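Local coordinates for Serine/threonine-protein kinase Tel1 (Chaetomium thermophilum, PDB 6SKY) that is a serine/threonine protein kinase of the ATM subfamily that probably senses DNA damage and activates checkpoint signalling by phosphorylating proteins at Ser/Thr-Gln sites, at residues Arg2515-Leu2520 / Ser2548-Asn2553; Glu2631-His2636 / Glu2822-Ala2827; Arg2640-Gly2645 / Phe2817-Glu2822. All coordinates share one frame; numbering follows the deposited sequence.

Overall arrangement
All three contacts are buried for the most part, and apolar groups do most of the touching in interactions 1 and 2. In interaction 1 two nearly antiparallel helices meet beside the six-stranded sheet on the nucleotide side of the kinase, about 43 Å, centre to centre, from interaction 2; its chemistry is methyl, methionine and tyrosine packing. Interactions 2 and 3 have centres about 8 Å apart and share helix 2816-2828, with Glu2822 in both. They hold successive pieces of chain, 2631-2636 and 2640-2645, against this helix. Interaction 2 joins leucine, alanine and a histidine face, whereas interaction 3 mixes leucine and cysteine packing with two arginines that share an aspartate from the FAT region.

Interaction 1: Arg2515-Leu2520 / Ser2548-Asn2553; sequences RVYHAL and STMSNN
Val2516 and Thr2549 reach toward each other tip to tip, while Met2550 crosses Val2516 at a slant and Tyr2517 at roughly a right angle. The two helices, 2507-2522 and 2541-2552, run nearly antiparallel, with their local axes 157° apart in direction and 10.6 Å apart at closest approach. Each branch of Val2516 has its own neighbour. Val2516 CG1 lies 3.4 Å from Thr2549 OG1 and is also close to the CB and CG2 of that threonine, a van der Waals meeting of a methyl with an oxygen and its carbon neighbours; OG1 itself is hydrogen-bonded to Asn2545 O one turn back in its own helix. Val2516 CG2 meets the methyl of Met2550, 3.6 Å from Met2550 CE. The methionine leaves the helix with CG anti to the backbone N (chi1 -154°), then bends at chi2 and chi3, which brings CE against both the valine and the tyrosine. There Met2550 CE stands 4.0 Å from Tyr2517 CE2, oblique to the ring, and Met2550 SD lies 5.5 Å from the Tyr2517 ring centroid, 48° off the normal, a slanting Met-aromatic contact. The tyrosine ring is further enclosed by Phe2546, edge-to-face, and by Phe2579 and Leu2660 of the adjoining sheet. Its hydroxyl is hydrogen-bonded to Gln2607 on strand 2604-2611, which leads into the nucleotide pocket. The contact thus packs this helix pair beside the sheet of the kinase domain's N-lobe. Since the hydroxyls of Thr2549 and Tyr2517 both find partners outside the two segments, cohesion between them rests on dispersion and on the polarisable sulfur.

Interaction 2: Glu2631-His2636 / Glu2822-Ala2827; sequences ELLKLH and EFTLDA
His2636 and Leu2633 close over Ala2827 in the PI3/PI4-kinase-type catalytic domain, where the chain leaving helix 2616-2632, probably the counterpart of helix C in protein kinases, meets helix 2816-2828. His2636 occupies the N-cap position of the short helix 2637-2641. Its CB points toward the partner helix, and CG turns anti to the carbonyl carbon (chi1 -60°), which lays the imidazole over the alanine methyl. His2636 CG is 4.0 Å from Ala2827 CB, and His2636 CD2 is almost as near the same methyl. This CH-pi contact comes over one face, with Ala2827 CB 4.2 Å from the His2636 ring centroid and 19° off the normal, displaced toward the rim. At the ring's edge, and in its plane, His2636 CD2 has Leu2632 O 3.9 Å away. Farther out, CE1 and NE2 pass the carbonyl of Ala2827, with His2636 NE2 3.9 Å from Ala2827 O. The polar partner of NE2 is Glu2831, just beyond helix 2816-2828, whose OE2 it meets in a hydrogen bond that helps fix the rotation of the ring. A leucine in place of the histidine would probably leave the Glu2831 carboxylate without this partner and Ala2827 CB without its flat aromatic cover. Leu2633 fills the other part of the contact by splitting its branches: Leu2633 CD2 packs 4.1 Å from Ala2827 CB, and CD1 slants toward Thr2824. That threonine sends OG1 back to Cys2820 O in its own helix and offers its methyl instead, with Thr2824 CG2 4.2 Å from Leu2633 CD1.

Interaction 3: Arg2640-Gly2645 / Phe2817-Glu2822; sequences RQRNLG and FRRCCE
Arg2642 lays its aliphatic chain beside Cys2820, with Arg2642 CD lying 4.2 Å from Cys2820 SG. The chain starts with CG anti to the carbonyl carbon (chi1 -67°) and then runs extended to NE, which carries the guanidinium past the cysteine toward Arg2819. The latter bends at chi2 and chi3 to bring its own head group across, and the two NH1 atoms, Arg2642 NH1 and Arg2819 NH1, come within 3.9 Å. The guanidinium planes stand 74° apart, so the groups cross without stacking. What gathers them is a shared anion: both NH1 atoms form salt bridges with OD1 of Asp1928, from the FAT region, and this carboxylate probably offsets part of their combined positive charge. Arg2642 NH2 has a second acid, Glu2638 of the preceding helical turn, while Arg2819 also makes a cation-pi contact with Tyr1931. The pair therefore sits at a seam where the FAT region meets helix 2816-2828 of the kinase domain. On the kinase side, the chain ends helix 2637-2641 in a Schellman motif, with Asn2643 at positive phi (53°) and Asn2643 N bonded weakly to Arg2640 O at 3.3 Å. This reversal places Arg2642 and Leu2644, on the two sides of Asn2643 in sequence, so that the CB atoms of both point toward helix 2816-2828. Leu2644 divides its methyls over the backbone and side chain of Cys2820: Leu2644 CD1 is 4.1 Å from Cys2820 O, and Leu2644 CD2 is 4.3 Å from Cys2820 CB.

Interaction 1: Arg2515-Leu2520 / Ser2548-Asn2553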
loop_
_atom_site.group_PDB
_atom_site.type_symbol
_atom_site.label_atom_id
_atom_site.label_comp_id
_atom_site.label_asym_id
_atom_site.label_seq_id
_atom_site.Cartn_x
_atom_site.Cartn_y
_atom_site.Cartn_z
ATOM N N ARG A 2515 42.013 -27.868 31.331
ATOM C CA ARG A 2515 43.415 -27.634 31.658
ATOM C C ARG A 2515 44.332 -28.205 30.587
ATOM O O ARG A 2515 45.272 -27.538 30.139
ATOM C CB ARG A 2515 43.743 -28.223 33.023
ATOM C CG ARG A 2515 43.055 -27.510 34.148
ATOM C CD ARG A 2515 43.629 -27.894 35.484
ATOM N NE ARG A 2515 43.039 -27.099 36.550
ATOM C CZ ARG A 2515 43.410 -25.858 36.840
ATOM N NH1 ARG A 2515 42.821 -25.201 37.826
ATOM N NH2 ARG A 2515 44.369 -25.271 36.142
ATOM N N VAL A 2516 44.061 -29.431 30.137
ATOM C CA VAL A 2516 44.968 -29.998 29.140
ATOM C C VAL A 2516 44.759 -29.370 27.765
ATOM O O VAL A 2516 45.721 -29.215 27.006
ATOM C CB VAL A 2516 44.862 -31.530 29.084
ATOM C CG1 VAL A 2516 45.090 -32.108 30.456
ATOM C CG2 VAL A 2516 43.542 -31.966 28.529
ATOM N N TYR A 2517 43.530 -28.977 27.418
ATOM C CA TYR A 2517 43.319 -28.271 26.154
ATOM C C TYR A 2517 44.072 -26.953 26.130
ATOM O O TYR A 2517 44.685 -26.596 25.121
ATOM C CB TYR A 2517 41.834 -28.011 25.922
ATOM C CG TYR A 2517 41.150 -28.999 25.023
ATOM C CD1 TYR A 2517 41.555 -29.168 23.724
ATOM C CD2 TYR A 2517 40.081 -29.740 25.470
ATOM C CE1 TYR A 2517 40.932 -30.057 22.905
ATOM C CE2 TYR A 2517 39.454 -30.629 24.657
ATOM C CZ TYR A 2517 39.883 -30.782 23.377
ATOM O OH TYR A 2517 39.256 -31.674 22.556
ATOM N N HIS A 2518 44.038 -26.211 27.233
ATOM C CA HIS A 2518 44.756 -24.947 27.298
ATOM C C HIS A 2518 46.261 -25.159 27.251
ATOM O O HIS A 2518 46.981 -24.402 26.589
ATOM C CB HIS A 2518 44.350 -24.200 28.560
ATOM C CG HIS A 2518 45.122 -22.946 28.794
ATOM N ND1 HIS A 2518 45.727 -22.662 29.997
ATOM C CD2 HIS A 2518 45.386 -21.897 27.984
ATOM C CE1 HIS A 2518 46.332 -21.492 29.916
ATOM N NE2 HIS A 2518 46.142 -21.007 28.704
ATOM N N ALA A 2519 46.761 -26.179 27.953
ATOM C CA ALA A 2519 48.188 -26.468 27.893
ATOM C C ALA A 2519 48.614 -26.814 26.478
ATOM O O ALA A 2519 49.674 -26.379 26.019
ATOM C CB ALA A 2519 48.539 -27.603 28.847
ATOM N N LEU A 2520 47.800 -27.590 25.766
ATOM C CA LEU A 2520 48.117 -27.913 24.382
ATOM C C LEU A 2520 48.058 -26.679 23.496
ATOM O O LEU A 2520 48.866 -26.531 22.576
ATOM C CB LEU A 2520 47.166 -28.983 23.867
ATOM C CG LEU A 2520 47.353 -29.416 22.422
ATOM C CD1 LEU A 2520 48.553 -30.321 22.305
ATOM C CD2 LEU A 2520 46.116 -30.115 21.949
ATOM N N SER A 2548 46.340 -38.920 27.761
ATOM C CA SER A 2548 45.997 -39.655 28.973
ATOM C C SER A 2548 44.816 -39.014 29.688
ATOM O O SER A 2548 43.835 -39.693 30.022
ATOM C CB SER A 2548 47.212 -39.734 29.891
ATOM O OG SER A 2548 47.838 -38.471 29.985
ATOM N N THR A 2549 44.886 -37.699 29.924
ATOM C CA THR A 2549 43.802 -37.018 30.622
ATOM C C THR A 2549 42.494 -37.140 29.866
ATOM O O THR A 2549 41.424 -37.245 30.474
ATOM C CB THR A 2549 44.141 -35.549 30.818
ATOM O OG1 THR A 2549 45.505 -35.427 31.232
ATOM C CG2 THR A 2549 43.242 -34.946 31.872
ATOM N N MET A 2550 42.553 -37.128 28.538
ATOM C CA MET A 2550 41.325 -37.219 27.771
ATOM C C MET A 2550 40.762 -38.630 27.780
ATOM O O MET A 2550 39.546 -38.810 27.673
ATOM C CB MET A 2550 41.572 -36.748 26.346
ATOM C CG MET A 2550 40.330 -36.234 25.684
ATOM S SD MET A 2550 39.695 -34.773 26.504
ATOM C CE MET A 2550 41.162 -33.768 26.488
ATOM N N SER A 2551 41.619 -39.643 27.906
ATOM C CA SER A 2551 41.107 -41.000 28.061
ATOM C C SER A 2551 40.461 -41.193 29.425
ATOM O O SER A 2551 39.430 -41.862 29.539
ATOM C CB SER A 2551 42.228 -42.012 27.856
ATOM O OG SER A 2551 43.327 -41.709 28.691
ATOM N N ASN A 2552 41.046 -40.612 30.472
ATOM C CA ASN A 2552 40.521 -40.820 31.817
ATOM C C ASN A 2552 39.242 -40.040 32.097
ATOM O O ASN A 2552 38.506 -40.409 33.016
ATOM C CB ASN A 2552 41.571 -40.442 32.861
ATOM C CG ASN A 2552 42.899 -41.121 32.624
ATOM O OD1 ASN A 2552 43.954 -40.524 32.820
ATOM N ND2 ASN A 2552 42.856 -42.375 32.192
ATOM N N ASN A 2553 38.965 -38.980 31.345
ATOM C CA ASN A 2553 37.798 -38.126 31.581
ATOM C C ASN A 2553 36.934 -38.042 30.334
ATOM O O ASN A 2553 37.314 -37.355 29.369
ATOM C CB ASN A 2553 38.237 -36.725 31.996
ATOM C CG ASN A 2553 38.998 -36.713 33.289
ATOM O OD1 ASN A 2553 40.139 -36.268 33.342
ATOM N ND2 ASN A 2553 38.367 -37.189 34.350
#

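Interaction 2: Glu2631-His2636 / Glu2822-Ala2827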
loop_
_atom_site.group_PDB
_atom_site.type_symbol
_atom_site.label_atom_id
_atom_site.label_comp_id
_atom_site.label_asym_id
_atom_site.label_seq_id
_atom_site.Cartn_x
_atom_site.Cartn_y
_atom_site.Cartn_z
ATOM N N GLU A 2631 17.690 -16.532 13.465
ATOM C CA GLU A 2631 16.484 -17.151 13.997
ATOM C C GLU A 2631 15.277 -16.246 13.836
ATOM O O GLU A 2631 14.160 -16.733 13.653
ATOM C CB GLU A 2631 16.669 -17.507 15.467
ATOM C CG GLU A 2631 17.482 -18.748 15.708
ATOM C CD GLU A 2631 16.723 -20.008 15.366
ATOM O OE1 GLU A 2631 15.488 -19.932 15.205
ATOM O OE2 GLU A 2631 17.357 -21.078 15.258
ATOM N N LEU A 2632 15.475 -14.933 13.939
ATOM C CA LEU A 2632 14.383 -14.011 13.634
ATOM C C LEU A 2632 13.886 -14.187 12.213
ATOM O O LEU A 2632 12.698 -14.007 11.944
ATOM C CB LEU A 2632 14.822 -12.564 13.821
ATOM C CG LEU A 2632 15.105 -12.061 15.221
ATOM C CD1 LEU A 2632 15.481 -10.616 15.129
ATOM C CD2 LEU A 2632 13.896 -12.249 16.072
ATOM N N LEU A 2633 14.784 -14.500 11.286
ATOM C CA LEU A 2633 14.367 -14.630 9.890
ATOM C C LEU A 2633 13.329 -15.725 9.656
ATOM O O LEU A 2633 12.660 -15.705 8.622
ATOM C CB LEU A 2633 15.562 -14.899 8.985
ATOM C CG LEU A 2633 16.480 -13.743 8.632
ATOM C CD1 LEU A 2633 17.421 -14.191 7.546
ATOM C CD2 LEU A 2633 15.676 -12.558 8.194
ATOM N N LYS A 2634 13.177 -16.681 10.567
ATOM C CA LYS A 2634 12.277 -17.812 10.352
ATOM C C LYS A 2634 10.814 -17.490 10.598
ATOM O O LYS A 2634 9.977 -18.380 10.447
ATOM C CB LYS A 2634 12.650 -18.981 11.257
ATOM C CG LYS A 2634 13.971 -19.611 10.972
ATOM C CD LYS A 2634 14.090 -20.901 11.735
ATOM C CE LYS A 2634 15.455 -21.524 11.561
ATOM N NZ LYS A 2634 16.499 -20.820 12.346
ATOM N N LEU A 2635 10.479 -16.270 10.988
ATOM C CA LEU A 2635 9.120 -15.926 11.371
ATOM C C LEU A 2635 8.335 -15.280 10.246
ATOM O O LEU A 2635 7.213 -14.827 10.473
ATOM C CB LEU A 2635 9.138 -14.996 12.579
ATOM C CG LEU A 2635 9.944 -15.468 13.780
ATOM C CD1 LEU A 2635 10.095 -14.343 14.769
ATOM C CD2 LEU A 2635 9.269 -16.652 14.422
ATOM N N HIS A 2636 8.892 -15.221 9.044
ATOM C CA HIS A 2636 8.266 -14.538 7.928
ATOM C C HIS A 2636 8.101 -15.492 6.762
ATOM O O HIS A 2636 8.933 -16.364 6.534
ATOM C CB HIS A 2636 9.082 -13.331 7.519
ATOM C CG HIS A 2636 9.226 -12.325 8.611
ATOM N ND1 HIS A 2636 8.457 -11.188 8.680
ATOM C CD2 HIS A 2636 10.028 -12.302 9.699
ATOM C CE1 HIS A 2636 8.789 -10.498 9.754
ATOM N NE2 HIS A 2636 9.740 -11.154 10.390
ATOM N N GLU A 2822 16.278 -8.619 -1.308
ATOM C CA GLU A 2822 15.104 -7.817 -0.976
ATOM C C GLU A 2822 14.226 -8.498 0.062
ATOM O O GLU A 2822 13.726 -7.837 0.972
ATOM C CB GLU A 2822 14.308 -7.507 -2.236
ATOM C CG GLU A 2822 14.925 -6.417 -3.073
ATOM C CD GLU A 2822 14.403 -6.396 -4.488
ATOM O OE1 GLU A 2822 13.415 -7.096 -4.770
ATOM O OE2 GLU A 2822 14.988 -5.683 -5.328
ATOM N N PHE A 2823 14.025 -9.810 -0.044
ATOM C CA PHE A 2823 13.238 -10.515 0.966
ATOM C C PHE A 2823 13.917 -10.477 2.327
ATOM O O PHE A 2823 13.261 -10.257 3.347
ATOM C CB PHE A 2823 13.000 -11.961 0.549
ATOM C CG PHE A 2823 12.096 -12.111 -0.620
ATOM C CD1 PHE A 2823 10.955 -11.356 -0.728
ATOM C CD2 PHE A 2823 12.389 -13.006 -1.621
ATOM C CE1 PHE A 2823 10.128 -11.491 -1.810
ATOM C CE2 PHE A 2823 11.564 -13.137 -2.702
ATOM C CZ PHE A 2823 10.436 -12.380 -2.794
ATOM N N THR A 2824 15.232 -10.695 2.364
ATOM C CA THR A 2824 15.955 -10.640 3.627
ATOM C C THR A 2824 15.843 -9.266 4.260
ATOM O O THR A 2824 15.523 -9.145 5.443
ATOM C CB THR A 2824 17.422 -10.999 3.413
ATOM O OG1 THR A 2824 17.517 -12.213 2.673
ATOM C CG2 THR A 2824 18.114 -11.182 4.728
ATOM N N LEU A 2825 16.122 -8.213 3.492
ATOM C CA LEU A 2825 16.092 -6.870 4.056
ATOM C C LEU A 2825 14.689 -6.474 4.478
ATOM O O LEU A 2825 14.508 -5.805 5.499
ATOM C CB LEU A 2825 16.645 -5.870 3.054
ATOM C CG LEU A 2825 16.695 -4.438 3.555
ATOM C CD1 LEU A 2825 17.635 -4.337 4.721
ATOM C CD2 LEU A 2825 17.119 -3.516 2.449
ATOM N N ASP A 2826 13.681 -6.887 3.718
ATOM C CA ASP A 2826 12.311 -6.585 4.083
ATOM C C ASP A 2826 11.918 -7.273 5.377
ATOM O O ASP A 2826 11.219 -6.686 6.204
ATOM C CB ASP A 2826 11.384 -7.003 2.955
ATOM C CG ASP A 2826 9.995 -6.472 3.126
ATOM O OD1 ASP A 2826 9.801 -5.570 3.967
ATOM O OD2 ASP A 2826 9.090 -6.955 2.418
ATOM N N ALA A 2827 12.347 -8.519 5.575
ATOM C CA ALA A 2827 12.063 -9.187 6.839
ATOM C C ALA A 2827 12.869 -8.599 7.984
ATOM O O ALA A 2827 12.423 -8.634 9.129
ATOM C CB ALA A 2827 12.340 -10.679 6.724
#

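Interaction 3: Arg2640-Gly2645 / Phe2817-Glu2822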
loop_
_atom_site.group_PDB
_atom_site.type_symbol
_atom_site.label_atom_id
_atom_site.label_comp_id
_atom_site.label_asym_id
_atom_site.label_seq_id
_atom_site.Cartn_x
_atom_site.Cartn_y
_atom_site.Cartn_z
ATOM N N ARG A 2640 11.224 -17.749 5.189
ATOM C CA ARG A 2640 11.087 -19.128 5.627
ATOM C C ARG A 2640 10.797 -20.055 4.462
ATOM O O ARG A 2640 11.237 -21.208 4.465
ATOM C CB ARG A 2640 9.993 -19.206 6.677
ATOM C CG ARG A 2640 9.495 -20.567 7.024
ATOM C CD ARG A 2640 8.367 -20.408 8.009
ATOM N NE ARG A 2640 7.633 -21.641 8.239
ATOM C CZ ARG A 2640 6.651 -21.764 9.123
ATOM N NH1 ARG A 2640 6.028 -22.923 9.270
ATOM N NH2 ARG A 2640 6.297 -20.726 9.865
ATOM N N GLN A 2641 10.071 -19.575 3.455
ATOM C CA GLN A 2641 9.810 -20.389 2.278
ATOM C C GLN A 2641 11.092 -20.748 1.545
ATOM O O GLN A 2641 11.174 -21.814 0.929
ATOM C CB GLN A 2641 8.857 -19.639 1.359
ATOM C CG GLN A 2641 8.553 -20.330 0.069
ATOM C CD GLN A 2641 7.943 -19.396 -0.938
ATOM O OE1 GLN A 2641 8.013 -19.633 -2.143
ATOM N NE2 GLN A 2641 7.342 -18.319 -0.454
ATOM N N ARG A 2642 12.101 -19.888 1.609
ATOM C CA ARG A 2642 13.374 -20.080 0.934
ATOM C C ARG A 2642 14.480 -20.544 1.859
ATOM O O ARG A 2642 15.623 -20.651 1.421
ATOM C CB ARG A 2642 13.801 -18.784 0.259
ATOM C CG ARG A 2642 12.910 -18.399 -0.860
ATOM C CD ARG A 2642 13.040 -16.955 -1.198
ATOM N NE ARG A 2642 12.249 -16.635 -2.374
ATOM C CZ ARG A 2642 10.944 -16.413 -2.358
ATOM N NH1 ARG A 2642 10.311 -16.131 -3.480
ATOM N NH2 ARG A 2642 10.273 -16.471 -1.226
ATOM N N ASN A 2643 14.173 -20.816 3.123
ATOM C CA ASN A 2643 15.162 -21.238 4.112
ATOM C C ASN A 2643 16.331 -20.270 4.176
ATOM O O ASN A 2643 17.487 -20.673 4.281
ATOM C CB ASN A 2643 15.661 -22.651 3.835
ATOM C CG ASN A 2643 14.545 -23.621 3.584
ATOM O OD1 ASN A 2643 14.598 -24.413 2.650
ATOM N ND2 ASN A 2643 13.515 -23.559 4.408
ATOM N N LEU A 2644 16.035 -18.978 4.106
ATOM C CA LEU A 2644 17.084 -17.976 4.189
ATOM C C LEU A 2644 17.586 -17.898 5.619
ATOM O O LEU A 2644 16.806 -17.694 6.550
ATOM C CB LEU A 2644 16.582 -16.620 3.714
ATOM C CG LEU A 2644 16.374 -16.465 2.213
ATOM C CD1 LEU A 2644 15.681 -15.176 1.915
ATOM C CD2 LEU A 2644 17.685 -16.503 1.513
ATOM N N GLY A 2645 18.884 -18.074 5.785
ATOM C CA GLY A 2645 19.508 -18.046 7.090
ATOM C C GLY A 2645 20.995 -18.188 6.900
ATOM O O GLY A 2645 21.496 -18.244 5.774
ATOM N N PHE A 2817 19.594 -13.617 -6.585
ATOM C CA PHE A 2817 20.362 -12.851 -5.611
ATOM C C PHE A 2817 19.635 -11.580 -5.210
ATOM O O PHE A 2817 19.509 -11.279 -4.023
ATOM C CB PHE A 2817 21.744 -12.519 -6.161
ATOM C CG PHE A 2817 22.574 -11.698 -5.231
ATOM C CD1 PHE A 2817 23.130 -12.257 -4.108
ATOM C CD2 PHE A 2817 22.791 -10.365 -5.473
ATOM C CE1 PHE A 2817 23.878 -11.509 -3.256
ATOM C CE2 PHE A 2817 23.539 -9.619 -4.618
ATOM C CZ PHE A 2817 24.081 -10.193 -3.510
ATOM N N ARG A 2818 19.150 -10.818 -6.184
ATOM C CA ARG A 2818 18.514 -9.547 -5.874
ATOM C C ARG A 2818 17.180 -9.744 -5.168
ATOM O O ARG A 2818 16.859 -9.016 -4.223
ATOM C CB ARG A 2818 18.342 -8.751 -7.154
ATOM C CG ARG A 2818 18.194 -7.291 -6.941
ATOM C CD ARG A 2818 18.132 -6.569 -8.251
ATOM N NE ARG A 2818 19.418 -6.571 -8.930
ATOM C CZ ARG A 2818 20.276 -5.564 -8.895
ATOM N NH1 ARG A 2818 21.420 -5.650 -9.543
ATOM N NH2 ARG A 2818 19.985 -4.473 -8.215
ATOM N N ARG A 2819 16.405 -10.741 -5.585
ATOM C CA ARG A 2819 15.143 -11.019 -4.916
ATOM C C ARG A 2819 15.364 -11.502 -3.494
ATOM O O ARG A 2819 14.604 -11.147 -2.593
ATOM C CB ARG A 2819 14.339 -12.044 -5.701
ATOM C CG ARG A 2819 13.911 -11.587 -7.061
ATOM C CD ARG A 2819 12.445 -11.345 -7.125
ATOM N NE ARG A 2819 11.683 -12.556 -6.879
ATOM C CZ ARG A 2819 10.373 -12.569 -6.680
ATOM N NH1 ARG A 2819 9.745 -13.710 -6.457
ATOM N NH2 ARG A 2819 9.697 -11.438 -6.697
ATOM N N CYS A 2820 16.398 -12.306 -3.264
ATOM C CA CYS A 2820 16.635 -12.792 -1.914
ATOM C C CYS A 2820 17.222 -11.717 -1.019
ATOM O O CYS A 2820 16.923 -11.690 0.176
ATOM C CB CYS A 2820 17.539 -14.018 -1.950
ATOM S SG CYS A 2820 16.709 -15.486 -2.543
ATOM N N CYS A 2821 18.031 -10.816 -1.572
ATOM C CA CYS A 2821 18.444 -9.631 -0.832
ATOM C C CYS A 2821 17.242 -8.805 -0.409
ATOM O O CYS A 2821 17.169 -8.346 0.734
ATOM C CB CYS A 2821 19.389 -8.787 -1.680
ATOM S SG CYS A 2821 21.069 -9.340 -1.754
ATOM N N GLU A 2822 16.278 -8.619 -1.308
ATOM C CA GLU A 2822 15.104 -7.817 -0.976
ATOM C C GLU A 2822 14.226 -8.498 0.062
ATOM O O GLU A 2822 13.726 -7.837 0.972
ATOM C CB GLU A 2822 14.308 -7.507 -2.236
ATOM C CG GLU A 2822 14.925 -6.417 -3.073
ATOM C CD GLU A 2822 14.403 -6.396 -4.488
ATOM O OE1 GLU A 2822 13.415 -7.096 -4.770
ATOM O OE2 GLU A 2822 14.988 -5.683 -5.328
#